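Local coordinates for protein ribonuclease (Nicotiana glutinosa, PDB 1IYB) that probably cleaves RNA as a ribonuclease of the T2 family and binds guanosine-5'-monophosphate in a guanine-recognising pocket, at residues Phe10-Gln16 with Gln176-Asp182; Phe40-Gly44 with Gln78-Thr82. All coordinates share one frame; numbering follows the deposited sequence.

Interaction 1: residues Phe10-Gln16 with Gln176-Asp182. With 5GP (guanosine-5'-monophosphate), chain C.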
# COMPACT_ATOMS: atom_id res chain seq x y z
N PHE A 10 -16.42 -5.09 -2.99
CA PHE A 10 -17.30 -3.93 -3.12
C PHE A 10 -16.46 -2.66 -3.24
O PHE A 10 -15.24 -2.72 -3.19
CB PHE A 10 -18.21 -3.84 -1.88
CG PHE A 10 -17.47 -3.54 -0.61
CD1 PHE A 10 -17.24 -2.22 -0.21
CD2 PHE A 10 -16.98 -4.57 0.19
CE1 PHE A 10 -16.54 -1.94 0.96
CE2 PHE A 10 -16.28 -4.29 1.37
CZ PHE A 10 -16.06 -2.97 1.75
N PHE A 11 -17.12 -1.51 -3.41
CA PHE A 11 -16.40 -0.24 -3.51
C PHE A 11 -16.76 0.69 -2.37
O PHE A 11 -17.88 0.68 -1.87
CB PHE A 11 -16.76 0.58 -4.76
CG PHE A 11 -16.50 -0.09 -6.07
CD1 PHE A 11 -17.47 -0.89 -6.67
CD2 PHE A 11 -15.33 0.19 -6.78
CE1 PHE A 11 -17.29 -1.40 -7.95
CE2 PHE A 11 -15.14 -0.32 -8.07
CZ PHE A 11 -16.12 -1.11 -8.66
N TYR A 12 -15.80 1.52 -1.98
CA TYR A 12 -16.04 2.59 -1.02
C TYR A 12 -16.03 3.82 -1.91
O TYR A 12 -15.07 4.04 -2.65
CB TYR A 12 -14.89 2.75 -0.02
CG TYR A 12 -14.92 1.87 1.21
CD1 TYR A 12 -13.76 1.23 1.64
CD2 TYR A 12 -16.08 1.71 1.97
CE1 TYR A 12 -13.75 0.44 2.78
CE2 TYR A 12 -16.08 0.92 3.12
CZ TYR A 12 -14.91 0.28 3.51
OH TYR A 12 -14.87 -0.52 4.63
N PHE A 13 -17.11 4.60 -1.90
CA PHE A 13 -17.12 5.85 -2.67
C PHE A 13 -16.79 6.87 -1.59
O PHE A 13 -17.59 7.10 -0.68
CB PHE A 13 -18.49 6.13 -3.29
CG PHE A 13 -18.57 7.48 -3.96
CD1 PHE A 13 -17.66 7.85 -4.94
CD2 PHE A 13 -19.55 8.39 -3.57
CE1 PHE A 13 -17.72 9.12 -5.54
CE2 PHE A 13 -19.61 9.66 -4.16
CZ PHE A 13 -18.70 10.02 -5.15
N VAL A 14 -15.60 7.47 -1.69
CA VAL A 14 -15.11 8.39 -0.68
C VAL A 14 -15.08 9.86 -1.08
O VAL A 14 -14.56 10.22 -2.13
CB VAL A 14 -13.68 7.98 -0.26
CG1 VAL A 14 -13.21 8.80 0.93
CG2 VAL A 14 -13.65 6.49 0.06
N GLN A 15 -15.65 10.71 -0.22
CA GLN A 15 -15.68 12.15 -0.44
C GLN A 15 -14.99 12.85 0.72
O GLN A 15 -15.10 12.42 1.88
CB GLN A 15 -17.12 12.65 -0.56
CG GLN A 15 -17.84 12.14 -1.79
CD GLN A 15 -19.18 12.82 -1.98
OE1 GLN A 15 -19.24 14.03 -2.23
NE2 GLN A 15 -20.26 12.06 -1.86
N GLN A 16 -14.27 13.93 0.42
CA GLN A 16 -13.54 14.69 1.44
C GLN A 16 -14.10 16.09 1.62
O GLN A 16 -14.60 16.70 0.67
CB GLN A 16 -12.06 14.79 1.05
CG GLN A 16 -11.81 15.50 -0.29
CD GLN A 16 -10.34 15.76 -0.58
OE1 GLN A 16 -9.45 15.32 0.16
NE2 GLN A 16 -10.06 16.48 -1.66
N GLN A 176 -13.82 12.75 6.08
CA GLN A 176 -14.28 12.04 4.89
C GLN A 176 -15.51 11.19 5.19
O GLN A 176 -15.73 10.76 6.32
CB GLN A 176 -13.18 11.13 4.33
CG GLN A 176 -11.86 11.85 4.07
CD GLN A 176 -10.95 11.09 3.13
OE1 GLN A 176 -10.97 11.31 1.92
NE2 GLN A 176 -10.17 10.17 3.68
N ILE A 177 -16.32 10.97 4.16
CA ILE A 177 -17.53 10.18 4.29
C ILE A 177 -17.51 9.07 3.24
O ILE A 177 -17.28 9.32 2.06
CB ILE A 177 -18.78 11.06 4.12
CG1 ILE A 177 -18.86 12.04 5.30
CG2 ILE A 177 -20.05 10.21 4.04
CD1 ILE A 177 -20.06 12.96 5.28
N TYR A 178 -17.72 7.84 3.71
CA TYR A 178 -17.70 6.64 2.87
C TYR A 178 -19.10 6.07 2.63
O TYR A 178 -19.89 5.91 3.57
CB TYR A 178 -16.87 5.55 3.55
CG TYR A 178 -15.39 5.84 3.75
CD1 TYR A 178 -14.96 6.99 4.41
CD2 TYR A 178 -14.43 4.92 3.33
CE1 TYR A 178 -13.60 7.22 4.65
CE2 TYR A 178 -13.07 5.14 3.56
CZ TYR A 178 -12.66 6.29 4.22
OH TYR A 178 -11.32 6.49 4.45
N ILE A 179 -19.40 5.75 1.38
CA ILE A 179 -20.68 5.15 1.00
C ILE A 179 -20.32 3.90 0.20
O ILE A 179 -19.46 3.96 -0.68
CB ILE A 179 -21.51 6.10 0.11
CG1 ILE A 179 -21.78 7.41 0.85
CG2 ILE A 179 -22.81 5.42 -0.31
CD1 ILE A 179 -22.55 7.23 2.13
N CYS A 180 -20.96 2.77 0.49
CA CYS A 180 -20.62 1.55 -0.24
C CYS A 180 -21.44 1.26 -1.49
O CYS A 180 -22.64 1.53 -1.56
CB CYS A 180 -20.66 0.35 0.73
SG CYS A 180 -19.26 0.45 1.89
N VAL A 181 -20.76 0.72 -2.51
CA VAL A 181 -21.36 0.37 -3.79
C VAL A 181 -21.05 -1.10 -4.05
O VAL A 181 -19.96 -1.57 -3.75
CB VAL A 181 -20.75 1.22 -4.94
CG1 VAL A 181 -21.44 0.90 -6.25
CG2 VAL A 181 -20.87 2.69 -4.61
N ASP A 182 -22.01 -1.84 -4.61
CA ASP A 182 -21.79 -3.26 -4.87
C ASP A 182 -20.67 -3.51 -5.88
O ASP A 182 -20.34 -2.64 -6.69
CB ASP A 182 -23.08 -3.92 -5.34
CG ASP A 182 -23.26 -3.84 -6.83
OD1 ASP A 182 -23.38 -2.71 -7.36
OD2 ASP A 182 -23.28 -4.91 -7.48
P 5GP C . -5.63 7.12 -1.52
O1P 5GP C . -5.18 5.74 -1.28
O2P 5GP C . -6.60 7.22 -2.68
O3P 5GP C . -6.25 7.72 -0.21
O5' 5GP C . -4.40 8.14 -1.86
C5' 5GP C . -4.61 9.60 -1.96
C4' 5GP C . -3.34 10.41 -2.29
O4' 5GP C . -3.74 11.41 -3.34
C3' 5GP C . -2.69 11.29 -1.22
O3' 5GP C . -1.78 10.59 -0.39
C2' 5GP C . -1.99 12.40 -2.00
O2' 5GP C . -0.65 12.03 -2.40
C1' 5GP C . -2.92 12.61 -3.19
N9 5GP C . -3.75 13.85 -3.26
C8 5GP C . -3.71 14.89 -4.17
N7 5GP C . -4.65 15.80 -4.03
C5 5GP C . -5.38 15.31 -2.92
C6 5GP C . -6.53 15.87 -2.29
O6 5GP C . -7.13 16.90 -2.58
N1 5GP C . -6.97 15.07 -1.19
C2 5GP C . -6.35 13.89 -0.79
N2 5GP C . -6.93 13.29 0.27
N3 5GP C . -5.26 13.36 -1.39
C4 5GP C . -4.83 14.12 -2.45
O HOH W 1 -9.29 13.32 1.85
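Phe11, Phe13 and Gln15 pair with Val181, Ile179 and Ile177 through six backbone hydrogen bonds, so strands 10-16 and 176-182 run antiparallel, their axes 4.5 Å apart at closest and their directions at 150°. Side chains alternate between two faces. On the face of Tyr12, Val14, Tyr178 and Cys180, the edge of Tyr178 meets the face of Tyr12 in a T-shaped stack, its CD2 lying 3.7 Å from Tyr12 CG, with the planes at 85°; Phe10 CE1 sits over the opposite face of Tyr12. Val14 turns CG2 anti to its carbonyl carbon, which lays that methyl over a face of Tyr178 as a CH-pi contact, 4.0 Å from the ring centroid. Cys180 SG approaches Tyr12 obliquely, 3.4 Å from its CD2; the sulfur, in a disulfide with Cys191, is compact and polarisable enough to fit beside two aromatic rings, Phe10 being the other. These are the two middle strands of the four-stranded antiparallel sheet of the ribonuclease T2 fold, and on the other face Phe13 and Val181 offer apolar surface to helix 111-124. At the far end the chemistry turns polar. Gln16, extended beyond CG, presents its amide to the guanine edge: OE1 accepts from N1 of guanosine-5'-monophosphate at 2.8 Å, the shorter and straighter bond, and from N2 at 3.2 Å in a more bent one, while NE2 donates to O6 in a nearly straight bond (173°). A glutamine suits this edge because it both accepts and donates. A water joins Gln16 OE1, guanine N2 and, weakly, Gln176 OE1, whose stronger partner is His43.

Interaction 2: residues Phe40-Gly44 with Gln78-Thr82. With 5GP (guanosine-5'-monophosphate), chain C.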
# COMPACT_ATOMS: atom_id res chain seq x y z
N PHE A 40 -18.40 19.05 -0.61
CA PHE A 40 -17.50 17.91 -0.49
C PHE A 40 -16.96 17.67 -1.90
O PHE A 40 -17.62 17.98 -2.89
CB PHE A 40 -18.25 16.66 -0.03
CG PHE A 40 -18.53 16.63 1.45
CD1 PHE A 40 -19.58 17.36 1.99
CD2 PHE A 40 -17.73 15.87 2.30
CE1 PHE A 40 -19.85 17.33 3.36
CE2 PHE A 40 -17.99 15.83 3.68
CZ PHE A 40 -19.04 16.56 4.20
N GLY A 41 -15.75 17.12 -1.98
CA GLY A 41 -15.16 16.81 -3.27
C GLY A 41 -14.88 15.32 -3.31
O GLY A 41 -14.74 14.69 -2.26
N ILE A 42 -14.81 14.75 -4.50
CA ILE A 42 -14.52 13.32 -4.64
C ILE A 42 -13.07 13.03 -4.25
O ILE A 42 -12.17 13.78 -4.59
CB ILE A 42 -14.69 12.85 -6.11
CG1 ILE A 42 -16.14 13.05 -6.56
CG2 ILE A 42 -14.27 11.39 -6.24
CD1 ILE A 42 -16.33 12.88 -8.06
N HIS A 43 -12.86 11.95 -3.50
CA HIS A 43 -11.49 11.55 -3.19
C HIS A 43 -11.27 10.41 -4.18
O HIS A 43 -10.33 10.45 -4.98
CB HIS A 43 -11.33 11.06 -1.75
CG HIS A 43 -9.91 10.71 -1.40
ND1 HIS A 43 -9.47 10.58 -0.10
CD2 HIS A 43 -8.84 10.44 -2.19
CE1 HIS A 43 -8.19 10.26 -0.11
NE2 HIS A 43 -7.79 10.16 -1.36
N GLY A 44 -12.15 9.40 -4.15
CA GLY A 44 -12.03 8.30 -5.08
C GLY A 44 -13.06 7.19 -4.91
O GLY A 44 -13.88 7.23 -3.98
N GLN A 78 -14.68 20.55 -11.40
CA GLN A 78 -15.60 21.08 -10.41
C GLN A 78 -15.85 20.16 -9.22
O GLN A 78 -15.95 20.62 -8.08
CB GLN A 78 -16.95 21.42 -11.06
CG GLN A 78 -16.86 22.50 -12.12
CD GLN A 78 -16.17 23.74 -11.60
OE1 GLN A 78 -16.57 24.30 -10.58
NE2 GLN A 78 -15.13 24.18 -12.30
N ASN A 79 -15.93 18.85 -9.49
CA ASN A 79 -16.24 17.88 -8.45
C ASN A 79 -15.13 17.03 -7.85
O ASN A 79 -15.35 16.35 -6.84
CB ASN A 79 -17.34 16.94 -8.95
CG ASN A 79 -18.63 17.66 -9.22
OD1 ASN A 79 -18.90 18.11 -10.34
ND2 ASN A 79 -19.45 17.79 -8.19
N TRP A 80 -13.95 17.06 -8.46
CA TRP A 80 -12.82 16.26 -7.99
C TRP A 80 -11.56 17.12 -7.90
O TRP A 80 -10.52 16.79 -8.47
CB TRP A 80 -12.58 15.13 -8.99
CG TRP A 80 -11.93 13.89 -8.45
CD1 TRP A 80 -10.94 13.81 -7.51
CD2 TRP A 80 -12.20 12.55 -8.87
NE1 TRP A 80 -10.57 12.50 -7.32
CE2 TRP A 80 -11.33 11.70 -8.14
CE3 TRP A 80 -13.09 11.98 -9.79
CZ2 TRP A 80 -11.33 10.32 -8.31
CZ3 TRP A 80 -13.09 10.60 -9.95
CH2 TRP A 80 -12.21 9.79 -9.22
N PRO A 81 -11.62 18.24 -7.17
CA PRO A 81 -10.44 19.10 -7.06
C PRO A 81 -9.31 18.52 -6.22
O PRO A 81 -9.53 17.71 -5.32
CB PRO A 81 -10.99 20.38 -6.45
CG PRO A 81 -12.08 19.86 -5.55
CD PRO A 81 -12.76 18.82 -6.42
N THR A 82 -8.09 18.96 -6.53
CA THR A 82 -6.92 18.54 -5.77
C THR A 82 -6.59 19.70 -4.82
O THR A 82 -6.68 20.87 -5.20
CB THR A 82 -5.70 18.26 -6.67
OG1 THR A 82 -4.58 17.92 -5.84
CG2 THR A 82 -5.35 19.47 -7.52
P 5GP C . -5.63 7.12 -1.52
O1P 5GP C . -5.18 5.74 -1.28
O2P 5GP C . -6.60 7.22 -2.68
O3P 5GP C . -6.25 7.72 -0.21
O5' 5GP C . -4.40 8.14 -1.86
C5' 5GP C . -4.61 9.60 -1.96
C4' 5GP C . -3.34 10.41 -2.29
O4' 5GP C . -3.74 11.41 -3.34
C3' 5GP C . -2.69 11.29 -1.22
O3' 5GP C . -1.78 10.59 -0.39
C2' 5GP C . -1.99 12.40 -2.00
O2' 5GP C . -0.65 12.03 -2.40
C1' 5GP C . -2.92 12.61 -3.19
N9 5GP C . -3.75 13.85 -3.26
C8 5GP C . -3.71 14.89 -4.17
N7 5GP C . -4.65 15.80 -4.03
C5 5GP C . -5.38 15.31 -2.92
C6 5GP C . -6.53 15.87 -2.29
O6 5GP C . -7.13 16.90 -2.58
N1 5GP C . -6.97 15.07 -1.19
C2 5GP C . -6.35 13.89 -0.79
N2 5GP C . -6.93 13.29 0.27
N3 5GP C . -5.26 13.36 -1.39
C4 5GP C . -4.83 14.12 -2.45
O HOH W 2 -16.92 19.57 -5.25
O HOH W 3 -11.86 16.56 -4.24
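The CG2 methyl of Ile42 sits over the six-membered ring of the Trp80 indole, 3.5 Å from its centroid and 12° off the normal, a CH-pi contact. CG2 is anti to the backbone N, while CG1 runs beside that N and brings CD1 to Trp80 CE3 at 3.8 Å. The beta-branch thus covers both ring and rim.

Among the polar links, Ile42 N donates to Asn79 O in an almost straight bond of 2.9 Å, tying the strand edge to the end of helix 73-79. Trp80 NE1 reaches His43 O only weakly, the N-H bent to 122°. An alanine in place of Trp80 takes away the indole, and is likely to leave a gap against Ile42 CG2 and CD1 and His43 O without its weak donor. Water adds a bridge between Ile42 O and Pro81 O.

His43 ND1 is held by Gln176, while the N2 atom of guanosine-5'-monophosphate lies over one face of the imidazole, 3.3 Å from His43 CE1, and His43 NE2 comes within 3.1 Å of phosphate oxygen O3P. Thr82 OG1 donates to N7 at 2.8 Å. His43 and Gly44 both face Val14 in a classic beta bulge, beside the guanine-binding site of this T2-family ribonuclease.

Both contacts are largely buried, and both reach the same antiparallel sheet, in which strands 10-16 and 41-48 are neighbours. Interaction 1 joins two strands inside that sheet by regular backbone pairing and aromatic packing; interaction 2 instead fastens a strand at the margin of the sheet within this chain to a helix end and the loop after it, with one strong backbone bond, an indole and a bridging water. Along the chain, interaction 2 is nested within the loop closed by interaction 1. They meet where Val14 O receives the N-H of His43 and where Gln176 of interaction 1 is hydrogen-bonded to the imidazole of that same histidine. Guanosine-5'-monophosphate is shared, the two contacts approaching its base from different edges.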